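Local coordinates for major royal jelly protein 1 (Apis mellifera, PDB 5YYL) that forms the most abundant protein component of royal jelly, probably serves as larval food rich in essential amino acids, and binds a sterol, at residues W37-D43 / D99-L104; Y107-F112 / F157-S162; I121-K126 / V137-V143; A249-G255 / Y267-A271. All coordinates share one frame; numbering follows the deposited sequence.

Contact 1. Residues W37-D43 / D99-L104; sequences WKFFDYD and DGGPLL
Trp37 and Pro102 meet where the loop after strand 33-37 runs beside the outermost strand, 102-106, of an antiparallel four-stranded sheet in this beta-propeller protein. A single beta bridge, Tyr42 with Leu104, ties the loop to the edge of the sheet. Two backbone bonds frame it: Leu104 N gives its hydrogen to Asp41 O at 2.8 Å, and Asp43 N reaches Leu104 O at 2.7 Å. At the other end Lys38 N donates to Gly100 O, and between them the indole takes the place of a backbone donor, since Trp37 NE1 bonds to Pro102 O.

Apolar contacts fill in around this polar line. With CG of Trp37 anti to its carbonyl carbon (chi1 -72°), the indole comes to lie beside Pro102. Pro102 CD sits over one face, 3.9 Å from the centroid of the five-membered ring of Trp37, a CH-pi contact, while Phe40 CE1 takes the opposite face. Gly100, with no side chain, lays its CA over the Phe39 ring face, 3.7 Å from its centroid. Leu104, branched and buried, fits among three aromatic residues, its CD1 3.6 Å from Phe40 CD1 and its CB against Tyr42 CD1. Met80 of strand 75-81 also touches it. The indole bond is well directed: Pro102 O lies 2.7 Å from Trp37 NE1, near the ring plane, and the N-H meets it in the carbonyl plane, on a lone pair (C=O...N 137°).

Contact 2. Residues Y107-F112 / F157-S162; sequences YPDWSF and FDLTTS
Phe157 turns the rim of its ring onto the face of Phe112, with Phe157 CE1 3.8 Å from Phe112 CE2. The two planes stand at 75° and their centroids lie 5.5 Å apart, a T-shaped pair in which Phe157 supplies the edge. Toward Tyr107 it plays the other part: the tyrosine presents its edge to the face of Phe157, with centroids 6.0 Å apart. One phenylalanine therefore serves as edge to one ring and face to another, and the three form an aromatic cluster. Flat, apolar rings suit such a place because each can offer either surface to its neighbour.

Pro108 follows a cis peptide bond and points its ring at the second segment. Its CG comes within 3.7 Å of Phe157 CE1 and 3.3 Å of Ser162 O, and the pyrrolidine runs across the phenyl ring at about a right angle. With CG of Tyr107 placed opposite the backbone N (chi1 -176°), the phenol reaches along to the turn after strand 153-158. Tyr107 OH there lies 3.5 Å from Ser162 CA and 3.7 Å from Leu159 CD2. That turn is closed by Asp158 O, which accepts from Ser162 N at 2.8 Å and from Thr161 OG1.

Strand 153-158 lies between strands 134-139 and 163-169, and Phe157 touches Val137 of the one and Leu164 of the other. Phe112 also rests on Leu164, whereas Tyr107 packs on Leu90 and Val92 of strand 90-94, so the cluster fills the seam between two adjacent four-stranded sheets.

Contact 3. Residues I121-K126 / V137-V143; sequences IVSASK and VLDSGLV
With its CG trans to the backbone N (chi1 176°), Asp139 swings its carboxylate against the backbone of Val122 and Ser123, whose N-H groups it receives. Val122 N bonds to Asp139 OD1 at 3.1 Å and Ser123 N to Asp139 OD2 at 2.7 Å, both nearly straight. Both donors stand well out of the carboxylate plane. Gly141 N comes to Asp139 OD2 from the opposite face to Ser123 N and closes an Asx turn. A short, flat carboxylate suits this buried place, where it takes up three backbone N-H groups; the salt bridge from Asp139 OD1 to Lys153 probably offsets its charge.

Ser140 OG, held between backbone N and carbonyl carbon (chi1 60°), accepts from Leu142 N at 3.2 Å, an ST turn. Gly141 takes a positive phi (89°), a conformation glycine adopts readily.

Just beyond the strand ends Ser140 N donates to Ser123 O, and within the strands Ser125 N donates to Leu138 O, 2.8 Å away. Ala124 leaves room for Val137, whose CG1 comes 3.7 Å from Ala124 CB, and Val122 CG1 lies 4.1 Å from Val143 CG2, beside the glycan. The arrangement is that of the antiparallel hairpin 124-129 and 134-139, the first two strands of a four-stranded propeller blade.

Contact 4. Residues A249-G255 / Y267-A271; sequences AQDGISG and YSPVA
Gly252 O accepts from Val270 N at 3.0 Å, the shortest hydrogen bond between 249-255 and 267-271, at the open end of the beta hairpin whose strands 253-258 and 264-269 begin a four-stranded sheet of the beta-propeller. The donor stands well above the carbonyl plane. One step outward, Ala271 N reaches Asp251 O at 3.2 Å in an almost straight bond, so the pairing continues into the segments flanking the strands. Within the strands, Ser254 N donates to Ser268 O at 3.3 Å, while the return bond from Ser268 N to Ser254 O is weak.

Ile253 and Pro269 form a non-hydrogen-bonded pair. A proline, which lacks an N-H, costs no cross-strand bond at such a position, and its CB packs 3.7 Å from Gly252 CA.

The side chains divide between the two faces of the hairpin. Val270 points toward the first segment; its CG2 lies 4.0 Å from Ser254 CB, and its CB touches Asp251 CB. Ser254 OG and Ser268 OG find their partners elsewhere, on Ser186 and on Lys309 and Ser306. Tyr267 OH is hydrogen-bonded to Thr230. The extended chain of Ile253 (chi1 -172°, chi2 170°) carries its end to the tyrosine, which it crosses at a slant, bringing Ile253 CD1 3.7 Å from Tyr267 CD1.

How the contacts relate
Contacts 3 and 4 are buried and alike in plan: each joins the first two strands of a four-stranded antiparallel sheet, though in contact 3 a carboxylate adds to the backbone pairing, whereas contact 4 is bonded through backbone alone. Contacts 1 and 2 are partly buried, lie farther from the centre of the chain, and depend on aromatic rings; contact 1 adds hydrogen bonds, mostly of the backbone, whereas contact 2 has none across it. Contacts 2 and 3 share one sheet and touch where Phe157 meets Ile121. Contacts 1 and 2 meet where the carbonyl O of Asp43 packs on the ring of Trp110. Contact 4 stands apart, its nearest atoms about 6 Å from contact 3.

Contact 1. Residues W37-D43 / D99-L104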
loop_
_atom_site.group_PDB
_atom_site.type_symbol
_atom_site.label_atom_id
_atom_site.label_comp_id
_atom_site.label_asym_id
_atom_site.label_seq_id
_atom_site.Cartn_x
_atom_site.Cartn_y
_atom_site.Cartn_z
ATOM N N TRP A 37 -1.125 19.057 -32.996
ATOM C CA TRP A 37 -0.148 19.988 -33.506
ATOM C C TRP A 37 -0.796 20.965 -34.457
ATOM O O TRP A 37 -1.690 20.607 -35.230
ATOM C CB TRP A 37 0.936 19.268 -34.256
ATOM C CG TRP A 37 1.887 18.498 -33.446
ATOM C CD1 TRP A 37 3.074 18.928 -32.941
ATOM C CD2 TRP A 37 1.789 17.114 -33.115
ATOM N NE1 TRP A 37 3.720 17.902 -32.294
ATOM C CE2 TRP A 37 2.953 16.774 -32.386
ATOM C CE3 TRP A 37 0.830 16.124 -33.360
ATOM C CZ2 TRP A 37 3.181 15.486 -31.901
ATOM C CZ3 TRP A 37 1.062 14.844 -32.881
ATOM C CH2 TRP A 37 2.228 14.537 -32.160
ATOM N N LYS A 38 -0.338 22.211 -34.367
ATOM C CA LYS A 38 -0.553 23.200 -35.413
ATOM C C LYS A 38 0.536 22.993 -36.458
ATOM O O LYS A 38 0.272 23.083 -37.650
ATOM C CB LYS A 38 -0.509 24.612 -34.841
ATOM C CG LYS A 38 -1.571 24.854 -33.786
ATOM C CD LYS A 38 -1.663 26.318 -33.374
ATOM C CE LYS A 38 -3.006 26.647 -32.734
ATOM N NZ LYS A 38 -3.398 28.085 -32.865
ATOM N N PHE A 39 1.744 22.705 -35.994
ATOM C CA PHE A 39 2.851 22.362 -36.864
ATOM C C PHE A 39 3.932 21.689 -36.039
ATOM O O PHE A 39 4.007 21.876 -34.826
ATOM C CB PHE A 39 3.436 23.608 -37.537
ATOM C CG PHE A 39 3.830 24.692 -36.568
ATOM C CD1 PHE A 39 5.066 24.654 -35.917
ATOM C CD2 PHE A 39 2.955 25.743 -36.292
ATOM C CE1 PHE A 39 5.416 25.632 -35.006
ATOM C CE2 PHE A 39 3.305 26.730 -35.388
ATOM C CZ PHE A 39 4.541 26.678 -34.746
ATOM N N PHE A 40 4.784 20.933 -36.708
ATOM C CA PHE A 40 5.815 20.203 -36.016
ATOM C C PHE A 40 7.027 21.076 -35.798
ATOM O O PHE A 40 7.302 21.981 -36.579
ATOM C CB PHE A 40 6.177 18.917 -36.762
ATOM C CG PHE A 40 5.130 17.863 -36.635
ATOM C CD1 PHE A 40 5.178 16.953 -35.582
ATOM C CD2 PHE A 40 4.055 17.814 -37.527
ATOM C CE1 PHE A 40 4.204 15.988 -35.447
ATOM C CE2 PHE A 40 3.076 16.855 -37.390
ATOM C CZ PHE A 40 3.150 15.942 -36.350
ATOM N N ASP A 41 7.724 20.783 -34.705
ATOM C CA ASP A 41 8.936 21.462 -34.299
ATOM C C ASP A 41 9.745 20.430 -33.530
ATOM O O ASP A 41 9.192 19.419 -33.100
ATOM C CB ASP A 41 8.583 22.664 -33.416
ATOM C CG ASP A 41 9.759 23.610 -33.200
ATOM O OD1 ASP A 41 10.900 23.290 -33.620
ATOM O OD2 ASP A 41 9.533 24.688 -32.602
ATOM N N TYR A 42 11.043 20.672 -33.368
ATOM C CA TYR A 42 11.946 19.687 -32.785
ATOM C C TYR A 42 12.711 20.218 -31.557
ATOM O O TYR A 42 12.809 21.419 -31.342
ATOM C CB TYR A 42 12.919 19.190 -33.857
ATOM C CG TYR A 42 12.244 18.577 -35.073
ATOM C CD1 TYR A 42 12.319 17.206 -35.325
ATOM C CD2 TYR A 42 11.533 19.368 -35.974
ATOM C CE1 TYR A 42 11.699 16.653 -36.437
ATOM C CE2 TYR A 42 10.907 18.819 -37.075
ATOM C CZ TYR A 42 10.991 17.468 -37.304
ATOM O OH TYR A 42 10.368 16.953 -38.408
ATOM N N ASP A 43 13.239 19.291 -30.760
ATOM C CA ASP A 43 14.172 19.580 -29.671
ATOM C C ASP A 43 15.592 19.538 -30.243
ATOM O O ASP A 43 16.309 18.518 -30.208
ATOM C CB ASP A 43 13.990 18.572 -28.516
ATOM C CG ASP A 43 14.860 18.878 -27.282
ATOM O OD1 ASP A 43 16.097 18.751 -27.366
ATOM O OD2 ASP A 43 14.303 19.182 -26.188
ATOM N N ASP A 99 4.642 26.305 -29.194
ATOM C CA ASP A 99 3.380 26.931 -29.633
ATOM C C ASP A 99 2.710 26.112 -30.719
ATOM O O ASP A 99 1.487 26.189 -30.885
ATOM C CB ASP A 99 3.591 28.366 -30.119
ATOM C CG ASP A 99 4.095 29.293 -29.014
ATOM O OD1 ASP A 99 3.584 29.252 -27.867
ATOM O OD2 ASP A 99 5.026 30.069 -29.295
ATOM N N GLY A 100 3.510 25.347 -31.471
ATOM C CA GLY A 100 2.990 24.363 -32.434
ATOM C C GLY A 100 2.353 23.142 -31.789
ATOM O O GLY A 100 1.315 22.672 -32.245
ATOM N N GLY A 101 2.981 22.643 -30.725
ATOM C CA GLY A 101 2.552 21.428 -30.017
ATOM C C GLY A 101 3.782 20.714 -29.488
ATOM O O GLY A 101 4.868 21.286 -29.447
ATOM N N PRO A 102 3.638 19.451 -29.082
ATOM C CA PRO A 102 4.798 18.718 -28.562
ATOM C C PRO A 102 5.977 18.705 -29.524
ATOM O O PRO A 102 5.797 18.427 -30.704
ATOM C CB PRO A 102 4.256 17.300 -28.366
ATOM C CG PRO A 102 2.811 17.503 -28.127
ATOM C CD PRO A 102 2.408 18.655 -28.998
ATOM N N LEU A 103 7.163 19.032 -29.030
ATOM C CA LEU A 103 8.347 18.999 -29.876
ATOM C C LEU A 103 8.715 17.551 -30.108
ATOM O O LEU A 103 8.483 16.705 -29.252
ATOM C CB LEU A 103 9.531 19.746 -29.242
ATOM C CG LEU A 103 9.733 21.221 -29.628
ATOM C CD1 LEU A 103 8.477 22.076 -29.444
ATOM C CD2 LEU A 103 10.909 21.736 -28.810
ATOM N N LEU A 104 9.291 17.297 -31.272
ATOM C CA LEU A 104 9.820 15.989 -31.598
ATOM C C LEU A 104 11.283 15.940 -31.289
ATOM O O LEU A 104 11.914 16.954 -31.148
ATOM C CB LEU A 104 9.627 15.676 -33.082
ATOM C CG LEU A 104 8.211 15.768 -33.638
ATOM C CD1 LEU A 104 8.195 15.082 -34.991
ATOM C CD2 LEU A 104 7.192 15.142 -32.697
#

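Contact 2. Residues Y107-F112 / F157-S162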
loop_
_atom_site.group_PDB
_atom_site.type_symbol
_atom_site.label_atom_id
_atom_site.label_comp_id
_atom_site.label_asym_id
_atom_site.label_seq_id
_atom_site.Cartn_x
_atom_site.Cartn_y
_atom_site.Cartn_z
ATOM N N TYR A 107 15.051 9.865 -33.210
ATOM C CA TYR A 107 15.353 8.540 -32.645
ATOM C C TYR A 107 16.313 7.807 -33.603
ATOM O O TYR A 107 16.111 7.863 -34.810
ATOM C CB TYR A 107 14.053 7.732 -32.454
ATOM C CG TYR A 107 14.222 6.384 -31.787
ATOM C CD1 TYR A 107 14.172 6.268 -30.414
ATOM C CD2 TYR A 107 14.402 5.216 -32.537
ATOM C CE1 TYR A 107 14.298 5.033 -29.779
ATOM C CE2 TYR A 107 14.555 3.974 -31.923
ATOM C CZ TYR A 107 14.493 3.895 -30.542
ATOM O OH TYR A 107 14.634 2.689 -29.902
ATOM N N PRO A 108 17.352 7.127 -33.103
ATOM C CA PRO A 108 17.753 7.092 -31.684
ATOM C C PRO A 108 18.367 8.410 -31.197
ATOM O O PRO A 108 17.989 8.915 -30.143
ATOM C CB PRO A 108 18.801 5.985 -31.660
ATOM C CG PRO A 108 18.368 5.043 -32.734
ATOM C CD PRO A 108 17.660 5.856 -33.787
ATOM N N ASP A 109 19.298 8.946 -31.981
ATOM C CA ASP A 109 19.949 10.241 -31.737
ATOM C C ASP A 109 19.964 10.965 -33.089
ATOM O O ASP A 109 19.452 10.424 -34.080
ATOM C CB ASP A 109 21.381 10.028 -31.188
ATOM C CG ASP A 109 22.125 8.846 -31.867
ATOM O OD1 ASP A 109 22.284 8.859 -33.108
ATOM O OD2 ASP A 109 22.521 7.898 -31.145
ATOM N N TRP A 110 20.547 12.163 -33.144
ATOM C CA TRP A 110 20.695 12.895 -34.428
ATOM C C TRP A 110 21.541 12.201 -35.528
ATOM O O TRP A 110 21.420 12.558 -36.703
ATOM C CB TRP A 110 21.243 14.298 -34.179
ATOM C CG TRP A 110 20.272 15.203 -33.520
ATOM C CD1 TRP A 110 20.080 15.372 -32.175
ATOM C CD2 TRP A 110 19.340 16.076 -34.175
ATOM N NE1 TRP A 110 19.084 16.299 -31.954
ATOM C CE2 TRP A 110 18.615 16.749 -33.163
ATOM C CE3 TRP A 110 19.039 16.350 -35.523
ATOM C CZ2 TRP A 110 17.616 17.688 -33.457
ATOM C CZ3 TRP A 110 18.046 17.282 -35.815
ATOM C CH2 TRP A 110 17.347 17.938 -34.784
ATOM N N SER A 111 22.376 11.228 -35.149
ATOM C CA SER A 111 23.176 10.405 -36.087
ATOM C C SER A 111 22.386 9.832 -37.273
ATOM O O SER A 111 22.894 9.788 -38.403
ATOM C CB SER A 111 23.847 9.248 -35.329
ATOM N N PHE A 112 21.142 9.412 -37.015
ATOM C CA PHE A 112 20.268 8.807 -38.042
ATOM C C PHE A 112 19.409 9.831 -38.799
ATOM O O PHE A 112 18.780 9.482 -39.801
ATOM C CB PHE A 112 19.392 7.720 -37.409
ATOM C CG PHE A 112 20.180 6.576 -36.828
ATOM C CD1 PHE A 112 20.763 6.684 -35.566
ATOM C CD2 PHE A 112 20.368 5.399 -37.549
ATOM C CE1 PHE A 112 21.493 5.636 -35.022
ATOM C CE2 PHE A 112 21.099 4.351 -37.012
ATOM C CZ PHE A 112 21.665 4.467 -35.748
ATOM N N PHE A 157 15.718 -1.766 -35.161
ATOM C CA PHE A 157 16.313 -1.361 -33.882
ATOM C C PHE A 157 15.822 -2.226 -32.726
ATOM O O PHE A 157 14.693 -2.686 -32.743
ATOM C CB PHE A 157 15.968 0.086 -33.575
ATOM C CG PHE A 157 16.426 1.047 -34.622
ATOM C CD1 PHE A 157 17.681 1.634 -34.537
ATOM C CD2 PHE A 157 15.606 1.383 -35.688
ATOM C CE1 PHE A 157 18.108 2.532 -35.496
ATOM C CE2 PHE A 157 16.026 2.279 -36.657
ATOM C CZ PHE A 157 17.277 2.861 -36.553
ATOM N N ASP A 158 16.674 -2.439 -31.724
ATOM C CA ASP A 158 16.255 -3.059 -30.466
ATOM C C ASP A 158 15.758 -1.943 -29.556
ATOM O O ASP A 158 16.542 -1.080 -29.139
ATOM C CB ASP A 158 17.409 -3.835 -29.817
ATOM C CG ASP A 158 16.967 -4.674 -28.609
ATOM O OD1 ASP A 158 15.753 -4.907 -28.424
ATOM O OD2 ASP A 158 17.849 -5.121 -27.839
ATOM N N LEU A 159 14.457 -1.961 -29.271
ATOM C CA LEU A 159 13.816 -0.924 -28.457
ATOM C C LEU A 159 14.312 -0.877 -27.027
ATOM O O LEU A 159 14.291 0.191 -26.411
ATOM C CB LEU A 159 12.281 -1.059 -28.478
ATOM C CG LEU A 159 11.650 -0.687 -29.829
ATOM C CD1 LEU A 159 10.324 -1.368 -30.008
ATOM C CD2 LEU A 159 11.473 0.813 -29.972
ATOM N N THR A 160 14.770 -2.020 -26.513
ATOM C CA THR A 160 15.330 -2.085 -25.153
ATOM C C THR A 160 16.618 -1.251 -25.041
ATOM O O THR A 160 16.831 -0.591 -24.027
ATOM C CB THR A 160 15.629 -3.541 -24.702
ATOM O OG1 THR A 160 16.654 -4.106 -25.519
ATOM C CG2 THR A 160 14.392 -4.432 -24.787
ATOM N N THR A 161 17.451 -1.271 -26.088
ATOM C CA THR A 161 18.747 -0.578 -26.093
ATOM C C THR A 161 18.806 0.715 -26.894
ATOM O O THR A 161 19.740 1.479 -26.713
ATOM C CB THR A 161 19.842 -1.485 -26.687
ATOM O OG1 THR A 161 19.574 -1.714 -28.075
ATOM C CG2 THR A 161 19.909 -2.822 -25.957
ATOM N N SER A 162 17.851 0.937 -27.796
ATOM C CA SER A 162 17.895 2.045 -28.773
ATOM C C SER A 162 19.024 1.906 -29.813
ATOM O O SER A 162 19.341 2.867 -30.519
ATOM C CB SER A 162 17.981 3.422 -28.091
ATOM O OG SER A 162 17.144 3.517 -26.954
#

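Contact 3. Residues I121-K126 / V137-V143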
loop_
_atom_site.group_PDB
_atom_site.type_symbol
_atom_site.label_atom_id
_atom_site.label_comp_id
_atom_site.label_asym_id
_atom_site.label_seq_id
_atom_site.Cartn_x
_atom_site.Cartn_y
_atom_site.Cartn_z
ATOM N N ILE A 121 18.726 6.483 -42.638
ATOM C CA ILE A 121 17.352 7.052 -42.684
ATOM C C ILE A 121 17.136 8.387 -43.424
ATOM O O ILE A 121 17.352 9.471 -42.887
ATOM C CB ILE A 121 16.624 7.033 -41.309
ATOM C CG1 ILE A 121 16.982 5.748 -40.528
ATOM C CG2 ILE A 121 15.111 7.152 -41.516
ATOM C CD1 ILE A 121 16.084 5.396 -39.371
ATOM N N VAL A 122 16.663 8.265 -44.659
ATOM C CA VAL A 122 16.268 9.395 -45.483
ATOM C C VAL A 122 14.842 9.763 -45.153
ATOM O O VAL A 122 14.581 10.891 -44.786
ATOM C CB VAL A 122 16.390 9.085 -47.000
ATOM C CG1 VAL A 122 15.971 10.278 -47.857
ATOM C CG2 VAL A 122 17.804 8.630 -47.331
ATOM N N SER A 123 13.920 8.825 -45.331
ATOM C CA SER A 123 12.486 9.072 -45.103
ATOM C C SER A 123 11.776 7.831 -44.541
ATOM O O SER A 123 11.363 6.946 -45.303
ATOM C CB SER A 123 11.812 9.526 -46.393
ATOM O OG SER A 123 10.479 9.910 -46.127
ATOM N N ALA A 124 11.666 7.776 -43.206
ATOM C CA ALA A 124 10.923 6.728 -42.501
ATOM C C ALA A 124 9.446 6.810 -42.889
ATOM O O ALA A 124 8.669 7.585 -42.334
ATOM C CB ALA A 124 11.092 6.869 -40.993
ATOM N N SER A 125 9.081 6.024 -43.888
ATOM C CA SER A 125 7.749 6.041 -44.452
ATOM C C SER A 125 6.751 5.387 -43.489
ATOM O O SER A 125 5.674 5.930 -43.262
ATOM C CB SER A 125 7.767 5.306 -45.794
ATOM O OG SER A 125 6.535 5.438 -46.462
ATOM N N LYS A 126 7.137 4.245 -42.909
ATOM C CA LYS A 126 6.259 3.442 -42.059
ATOM C C LYS A 126 7.040 2.716 -40.967
ATOM O O LYS A 126 8.222 2.449 -41.129
ATOM C CB LYS A 126 5.515 2.420 -42.920
ATOM C CG LYS A 126 4.000 2.556 -42.937
ATOM C CD LYS A 126 3.532 3.793 -43.686
ATOM C CE LYS A 126 2.072 4.124 -43.345
ATOM N NZ LYS A 126 1.733 5.521 -43.747
ATOM N N VAL A 137 11.673 -0.312 -39.490
ATOM C CA VAL A 137 11.494 0.972 -40.195
ATOM C C VAL A 137 11.636 0.807 -41.701
ATOM O O VAL A 137 12.624 0.270 -42.172
ATOM C CB VAL A 137 12.514 2.027 -39.745
ATOM C CG1 VAL A 137 12.231 3.372 -40.411
ATOM C CG2 VAL A 137 12.502 2.159 -38.227
ATOM N N LEU A 138 10.644 1.291 -42.444
ATOM C CA LEU A 138 10.675 1.314 -43.909
ATOM C C LEU A 138 11.149 2.686 -44.358
ATOM O O LEU A 138 10.358 3.616 -44.409
ATOM C CB LEU A 138 9.283 0.979 -44.508
ATOM C CG LEU A 138 9.162 1.007 -46.052
ATOM C CD1 LEU A 138 9.957 -0.111 -46.705
ATOM C CD2 LEU A 138 7.722 0.919 -46.510
ATOM N N ASP A 139 12.445 2.801 -44.648
ATOM C CA ASP A 139 13.021 3.995 -45.277
ATOM C C ASP A 139 12.834 3.865 -46.784
ATOM O O ASP A 139 13.351 2.926 -47.388
ATOM C CB ASP A 139 14.513 4.134 -44.922
ATOM C CG ASP A 139 15.207 5.319 -45.634
ATOM O OD1 ASP A 139 16.462 5.301 -45.695
ATOM O OD2 ASP A 139 14.520 6.273 -46.094
ATOM N N SER A 140 12.100 4.805 -47.373
ATOM C CA SER A 140 11.815 4.767 -48.803
ATOM C C SER A 140 13.026 5.199 -49.633
ATOM O O SER A 140 13.285 4.662 -50.720
ATOM C CB SER A 140 10.611 5.641 -49.131
ATOM O OG SER A 140 10.826 6.985 -48.774
ATOM N N GLY A 141 13.773 6.168 -49.103
ATOM C CA GLY A 141 14.863 6.809 -49.831
ATOM C C GLY A 141 14.405 8.017 -50.629
ATOM O O GLY A 141 15.221 8.653 -51.289
ATOM N N LEU A 142 13.122 8.362 -50.545
ATOM C CA LEU A 142 12.584 9.441 -51.346
ATOM C C LEU A 142 12.817 10.787 -50.671
ATOM O O LEU A 142 12.879 10.876 -49.441
ATOM C CB LEU A 142 11.088 9.242 -51.627
ATOM C CG LEU A 142 10.742 8.305 -52.786
ATOM C CD1 LEU A 142 11.643 7.075 -52.873
ATOM C CD2 LEU A 142 9.288 7.894 -52.649
ATOM N N VAL A 143 12.964 11.820 -51.502
ATOM C CA VAL A 143 12.961 13.205 -51.064
ATOM C C VAL A 143 11.793 13.884 -51.767
ATOM O O VAL A 143 11.523 13.590 -52.930
ATOM C CB VAL A 143 14.295 13.900 -51.385
ATOM C CG1 VAL A 143 14.266 15.345 -50.917
ATOM C CG2 VAL A 143 15.457 13.147 -50.748
#

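Contact 4. Residues A249-G255 / Y267-A271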
loop_
_atom_site.group_PDB
_atom_site.type_symbol
_atom_site.label_atom_id
_atom_site.label_comp_id
_atom_site.label_asym_id
_atom_site.label_seq_id
_atom_site.Cartn_x
_atom_site.Cartn_y
_atom_site.Cartn_z
ATOM N N ALA A 249 -5.301 11.192 -57.248
ATOM C CA ALA A 249 -4.179 10.303 -56.867
ATOM C C ALA A 249 -4.146 9.011 -57.680
ATOM O O ALA A 249 -4.937 8.113 -57.433
ATOM C CB ALA A 249 -4.245 9.986 -55.375
ATOM N N GLN A 250 -3.216 8.918 -58.632
ATOM C CA GLN A 250 -3.019 7.690 -59.421
ATOM C C GLN A 250 -2.036 6.769 -58.697
ATOM O O GLN A 250 -0.889 6.611 -59.123
ATOM C CB GLN A 250 -2.500 8.015 -60.826
ATOM C CG GLN A 250 -3.409 8.911 -61.653
ATOM C CD GLN A 250 -2.882 9.133 -63.065
ATOM O OE1 GLN A 250 -1.663 9.241 -63.295
ATOM N NE2 GLN A 250 -3.805 9.207 -64.024
ATOM N N ASP A 251 -2.491 6.179 -57.593
ATOM C CA ASP A 251 -1.682 5.291 -56.758
ATOM C C ASP A 251 -2.425 3.976 -56.525
ATOM O O ASP A 251 -3.657 3.952 -56.430
ATOM C CB ASP A 251 -1.355 5.951 -55.407
ATOM C CG ASP A 251 -0.516 7.207 -55.548
ATOM O OD1 ASP A 251 0.627 7.114 -56.029
ATOM O OD2 ASP A 251 -0.992 8.289 -55.152
ATOM N N GLY A 252 -1.652 2.890 -56.440
ATOM C CA GLY A 252 -2.169 1.531 -56.208
ATOM C C GLY A 252 -1.997 1.044 -54.781
ATOM O O GLY A 252 -2.259 1.790 -53.833
ATOM N N ILE A 253 -1.552 -0.203 -54.630
ATOM C CA ILE A 253 -1.490 -0.885 -53.317
ATOM C C ILE A 253 -0.835 -0.064 -52.211
ATOM O O ILE A 253 0.342 0.263 -52.255
ATOM C CB ILE A 253 -0.826 -2.284 -53.412
ATOM C CG1 ILE A 253 -0.945 -3.031 -52.089
ATOM C CG2 ILE A 253 0.619 -2.213 -53.891
ATOM C CD1 ILE A 253 -0.528 -4.480 -52.184
ATOM N N SER A 254 -1.651 0.283 -51.225
ATOM C CA SER A 254 -1.195 0.754 -49.912
ATOM C C SER A 254 -2.243 0.364 -48.848
ATOM O O SER A 254 -3.089 -0.496 -49.099
ATOM C CB SER A 254 -0.946 2.268 -49.938
ATOM O OG SER A 254 0.076 2.595 -49.008
ATOM N N GLY A 255 -2.190 0.980 -47.673
ATOM C CA GLY A 255 -3.134 0.682 -46.618
ATOM C C GLY A 255 -3.169 -0.792 -46.255
ATOM O O GLY A 255 -4.234 -1.394 -46.185
ATOM N N TYR A 267 -5.543 -5.186 -47.889
ATOM C CA TYR A 267 -4.995 -4.052 -48.624
ATOM C C TYR A 267 -6.023 -3.526 -49.617
ATOM O O TYR A 267 -7.094 -4.108 -49.752
ATOM C CB TYR A 267 -3.726 -4.447 -49.379
ATOM C CG TYR A 267 -3.962 -5.445 -50.489
ATOM C CD1 TYR A 267 -4.132 -5.029 -51.806
ATOM C CD2 TYR A 267 -4.020 -6.818 -50.220
ATOM C CE1 TYR A 267 -4.345 -5.956 -52.820
ATOM C CE2 TYR A 267 -4.233 -7.750 -51.221
ATOM C CZ TYR A 267 -4.390 -7.319 -52.514
ATOM O OH TYR A 267 -4.599 -8.243 -53.513
ATOM N N SER A 268 -5.683 -2.441 -50.303
ATOM C CA SER A 268 -6.452 -1.974 -51.447
ATOM C C SER A 268 -5.668 -0.931 -52.207
ATOM O O SER A 268 -4.836 -0.254 -51.627
ATOM C CB SER A 268 -7.774 -1.374 -51.001
ATOM O OG SER A 268 -7.583 -0.326 -50.078
ATOM N N PRO A 269 -5.895 -0.807 -53.519
ATOM C CA PRO A 269 -5.267 0.346 -54.181
ATOM C C PRO A 269 -5.881 1.657 -53.655
ATOM O O PRO A 269 -7.074 1.667 -53.294
ATOM C CB PRO A 269 -5.568 0.128 -55.675
ATOM C CG PRO A 269 -6.176 -1.228 -55.804
ATOM C CD PRO A 269 -6.659 -1.655 -54.458
ATOM N N VAL A 270 -5.067 2.716 -53.586
ATOM C CA VAL A 270 -5.497 4.027 -53.066
ATOM C C VAL A 270 -6.661 4.560 -53.891
ATOM O O VAL A 270 -7.680 4.963 -53.345
ATOM C CB VAL A 270 -4.344 5.067 -53.081
ATOM C CG1 VAL A 270 -4.832 6.484 -52.770
ATOM C CG2 VAL A 270 -3.242 4.664 -52.103
ATOM N N ALA A 271 -6.498 4.546 -55.204
ATOM C CA ALA A 271 -7.597 4.844 -56.092
ATOM C C ALA A 271 -8.383 3.553 -56.302
ATOM O O ALA A 271 -8.227 2.848 -57.296
ATOM C CB ALA A 271 -7.084 5.399 -57.403
#